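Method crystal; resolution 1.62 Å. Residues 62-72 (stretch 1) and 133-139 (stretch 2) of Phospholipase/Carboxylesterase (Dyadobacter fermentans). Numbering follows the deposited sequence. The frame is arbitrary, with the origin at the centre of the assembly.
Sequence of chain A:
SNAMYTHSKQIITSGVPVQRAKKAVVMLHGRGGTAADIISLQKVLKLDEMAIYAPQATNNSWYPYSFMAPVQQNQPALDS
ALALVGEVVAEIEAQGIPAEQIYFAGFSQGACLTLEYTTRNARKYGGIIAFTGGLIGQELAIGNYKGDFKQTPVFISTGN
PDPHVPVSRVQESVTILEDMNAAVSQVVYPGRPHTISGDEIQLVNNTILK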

# COMPACT_ATOMS: atom_id res chain seq x y z
N TRP A 62 4.77 0.99 -10.98
CA TRP A 62 4.25 2.29 -10.48
C TRP A 62 5.13 3.48 -10.77
O TRP A 62 4.64 4.57 -11.06
N TYR A 63 6.44 3.28 -10.71
CA TYR A 63 7.40 4.37 -10.98
C TYR A 63 8.73 3.69 -11.34
O TYR A 63 8.99 2.56 -10.90
N PRO A 64 9.57 4.36 -12.16
CA PRO A 64 10.68 3.66 -12.84
C PRO A 64 11.90 3.22 -12.03
O PRO A 64 12.58 2.27 -12.41
N TYR A 65 12.17 3.92 -10.93
CA TYR A 65 13.41 3.75 -10.17
C TYR A 65 13.14 3.33 -8.74
O TYR A 65 11.97 3.22 -8.34
N SER A 66 14.22 3.09 -7.98
CA SER A 66 14.08 2.82 -6.54
C SER A 66 13.15 3.84 -5.90
O SER A 66 13.18 5.03 -6.25
N PHE A 67 12.34 3.38 -4.94
CA PHE A 67 11.51 4.28 -4.15
C PHE A 67 12.33 5.35 -3.43
O PHE A 67 11.79 6.40 -3.10
N MSE A 68 13.62 5.08 -3.23
CA MSE A 68 14.51 6.06 -2.62
C MSE A 68 15.39 6.88 -3.57
O MSE A 68 16.30 7.58 -3.13
N ALA A 69 15.12 6.79 -4.87
CA ALA A 69 15.70 7.75 -5.81
C ALA A 69 15.19 9.18 -5.49
O ALA A 69 14.08 9.34 -4.93
N PRO A 70 15.98 10.21 -5.85
CA PRO A 70 15.42 11.59 -5.79
C PRO A 70 14.05 11.60 -6.43
O PRO A 70 13.89 11.17 -7.57
N VAL A 71 13.07 12.07 -5.68
CA VAL A 71 11.68 11.82 -6.05
C VAL A 71 11.34 12.37 -7.44
O VAL A 71 10.53 11.77 -8.18
N GLN A 72 11.95 13.50 -7.81
CA GLN A 72 11.68 14.07 -9.14
C GLN A 72 12.00 13.09 -10.28
O GLN A 72 11.39 13.18 -11.36
N GLY A 133 7.83 -2.38 2.61
CA GLY A 133 7.80 -1.08 1.97
C GLY A 133 8.07 0.05 2.95
O GLY A 133 8.09 -0.15 4.18
N GLY A 134 8.29 1.23 2.40
CA GLY A 134 8.50 2.45 3.17
C GLY A 134 7.98 3.66 2.42
O GLY A 134 7.64 3.59 1.23
N LEU A 135 7.95 4.80 3.11
CA LEU A 135 7.57 6.06 2.47
C LEU A 135 8.61 6.44 1.39
O LEU A 135 9.77 6.03 1.47
N ILE A 136 8.19 7.23 0.42
CA ILE A 136 8.91 7.36 -0.85
C ILE A 136 9.77 8.62 -0.91
O ILE A 136 9.32 9.68 -0.50
N GLY A 137 11.00 8.49 -1.42
CA GLY A 137 11.86 9.64 -1.76
C GLY A 137 13.23 9.51 -1.16
O GLY A 137 13.37 8.97 -0.07
N GLN A 138 14.26 10.03 -1.84
CA GLN A 138 15.59 10.05 -1.27
C GLN A 138 15.57 10.80 0.07
O GLN A 138 16.15 10.34 1.06
N GLU A 139 14.91 11.96 0.07
CA GLU A 139 14.65 12.74 1.29
C GLU A 139 13.16 12.57 1.60
O GLU A 139 12.35 12.62 0.69

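Touching residues are at least 65 positions apart in sequence, yet the two stretches together bury 460 Å² of surface, and the nearest CA atoms are those of Met68 and Gln138, 4.3 Å apart. Stretch 1 presents a type I turn from Ser66 to Ala69, closed by Ala69 N to Ser66 O at 3.0 Å. The Ser66 side chain (chi1 t) reinforces it, its OG accepting from Met68 N at 3.0 Å.

Ile136 is a prominent apolar bump of stretch 2. Its CB leaves sideways, and the m, t rotamer spreads its branches among three residues of stretch 1. CD1 reaches Tyr63 CE2 at 3.9 Å, obliquely to that ring; CG1 lies 4.2 Å from Phe67 CB; CG2 meets Phe67 O at 3.5 Å and, more loosely, Val71 CG2 at 4.5 Å. Tyr63 (chi1 p) points toward stretch 2 and Val71 (chi1 p) does the same, so these residues and Phe67 line a largely apolar hollow that receives the isoleucine. Tyr63 OH is satisfied elsewhere in the structure.

Phe67 provides the reciprocal bump. Its CA-to-CB bond points sideways, but with chi1 p the ring end comes nearer and covers the backbone of Gly134 and Leu135. Leu135 O lies at the ring edge, near its plane, 3.3 Å from Phe67 CE1, while Gly134 O is 3.6 Å from Phe67 CD1 in an oblique position. The hollow depends on Gly134 lacking a side chain: an ideal CB there would sit a tight 3.2 Å from Phe67 CE1. Leu135 turns its own CB away.

Beside this packing, the backbone makes the direct hydrogen bonds between the stretches. Gly137 N donates to Phe67 O at 2.8 Å, with an N-H...O angle of 138°; Gln138 N makes a weak bond to Ala69 O at 3.2 Å and 130°. Gly137 packs against Val71, whose CB is 4.3 Å from Gly137 CA. Its phi/psi of 130/148 would jam a CB against the preceding carbonyl, a constraint that by itself calls for glycine.

At the margin, the CA-to-CB bond of Gln138 points sideways, and its extended chain (chi1 t, chi2 t) brings OE1 to 3.4 Å from Pro70 CD, while its NE2 donates to Glu139 OE2 at 3.2 Å. Met68, a selenomethionine with rotamer m, t, m, leads its end away and touches Gly137 O through CG at 3.9 Å. Water 1 bridges the stretches, accepting from Val71 N at 3.0 Å and from Glu139 N at 3.3 Å.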

# COMPACT_ATOMS: atom_id res chain seq x y z
CB TRP A 62 3.88 2.21 -9.00
CG TRP A 62 2.83 1.15 -8.77
CD1 TRP A 62 2.94 -0.05 -8.05
CD2 TRP A 62 1.45 1.17 -9.26
NE1 TRP A 62 1.75 -0.74 -8.08
CE2 TRP A 62 0.82 -0.07 -8.81
CE3 TRP A 62 0.72 2.06 -10.04
CZ2 TRP A 62 -0.52 -0.38 -9.12
CZ3 TRP A 62 -0.61 1.75 -10.34
CH2 TRP A 62 -1.21 0.55 -9.89
CB TYR A 63 7.52 5.31 -9.73
CG TYR A 63 7.64 4.57 -8.41
CD1 TYR A 63 8.87 4.03 -8.00
CD2 TYR A 63 6.52 4.35 -7.60
CE1 TYR A 63 8.98 3.31 -6.81
CE2 TYR A 63 6.63 3.67 -6.41
CZ TYR A 63 7.85 3.12 -6.04
OH TYR A 63 7.95 2.41 -4.88
CB PRO A 64 11.12 4.66 -13.91
CG PRO A 64 10.70 6.00 -13.37
CD PRO A 64 9.37 5.72 -12.69
CB TYR A 65 14.19 5.07 -10.22
CG TYR A 65 14.48 5.50 -11.64
CD1 TYR A 65 15.17 4.65 -12.52
CD2 TYR A 65 14.07 6.74 -12.12
CE1 TYR A 65 15.45 5.03 -13.83
CE2 TYR A 65 14.36 7.13 -13.42
CZ TYR A 65 15.03 6.27 -14.27
OH TYR A 65 15.30 6.66 -15.55
CB SER A 66 15.44 2.93 -5.84
OG SER A 66 15.29 2.92 -4.43
CB PHE A 67 10.59 3.50 -3.18
CG PHE A 67 11.22 3.13 -1.85
CD1 PHE A 67 10.69 3.63 -0.66
CD2 PHE A 67 12.29 2.23 -1.78
CE1 PHE A 67 11.24 3.27 0.57
CE2 PHE A 67 12.84 1.87 -0.56
CZ PHE A 67 12.32 2.40 0.62
CB MSE A 68 15.30 5.42 -1.50
CG MSE A 68 14.36 5.24 -0.30
SE MSE A 68 15.27 4.55 1.17
CE MSE A 68 16.20 3.19 0.20
CB ALA A 69 15.33 7.39 -7.25
CB PRO A 70 16.39 12.41 -6.63
CG PRO A 70 17.69 11.67 -6.47
CD PRO A 70 17.36 10.20 -6.37
CB VAL A 71 10.70 12.27 -4.96
CG1 VAL A 71 10.67 13.80 -4.84
CG2 VAL A 71 9.32 11.69 -5.26
CB GLN A 72 12.33 15.45 -9.33
CG GLN A 72 11.66 16.55 -8.51
CD GLN A 72 10.12 16.60 -8.66
OE1 GLN A 72 9.59 16.62 -9.79
NE2 GLN A 72 9.41 16.64 -7.53
CB LEU A 135 7.43 7.14 3.53
CG LEU A 135 6.24 7.01 4.52
CD1 LEU A 135 6.44 8.03 5.63
CD2 LEU A 135 4.88 7.17 3.85
CB ILE A 136 7.91 7.30 -2.05
CG1 ILE A 136 7.26 5.90 -2.17
CG2 ILE A 136 8.56 7.70 -3.37
CD1 ILE A 136 6.16 5.79 -3.20
CB GLN A 138 16.58 10.69 -2.22
CG GLN A 138 18.02 10.53 -1.74
CD GLN A 138 19.02 10.97 -2.78
OE1 GLN A 138 19.43 10.19 -3.62
NE2 GLN A 138 19.38 12.23 -2.74
CB GLU A 139 14.95 14.23 1.06
CG GLU A 139 16.44 14.57 1.01
CD GLU A 139 17.10 14.22 -0.31
OE1 GLU A 139 16.40 14.25 -1.35
OE2 GLU A 139 18.31 13.92 -0.30
O HOH W 1 13.59 12.77 -2.83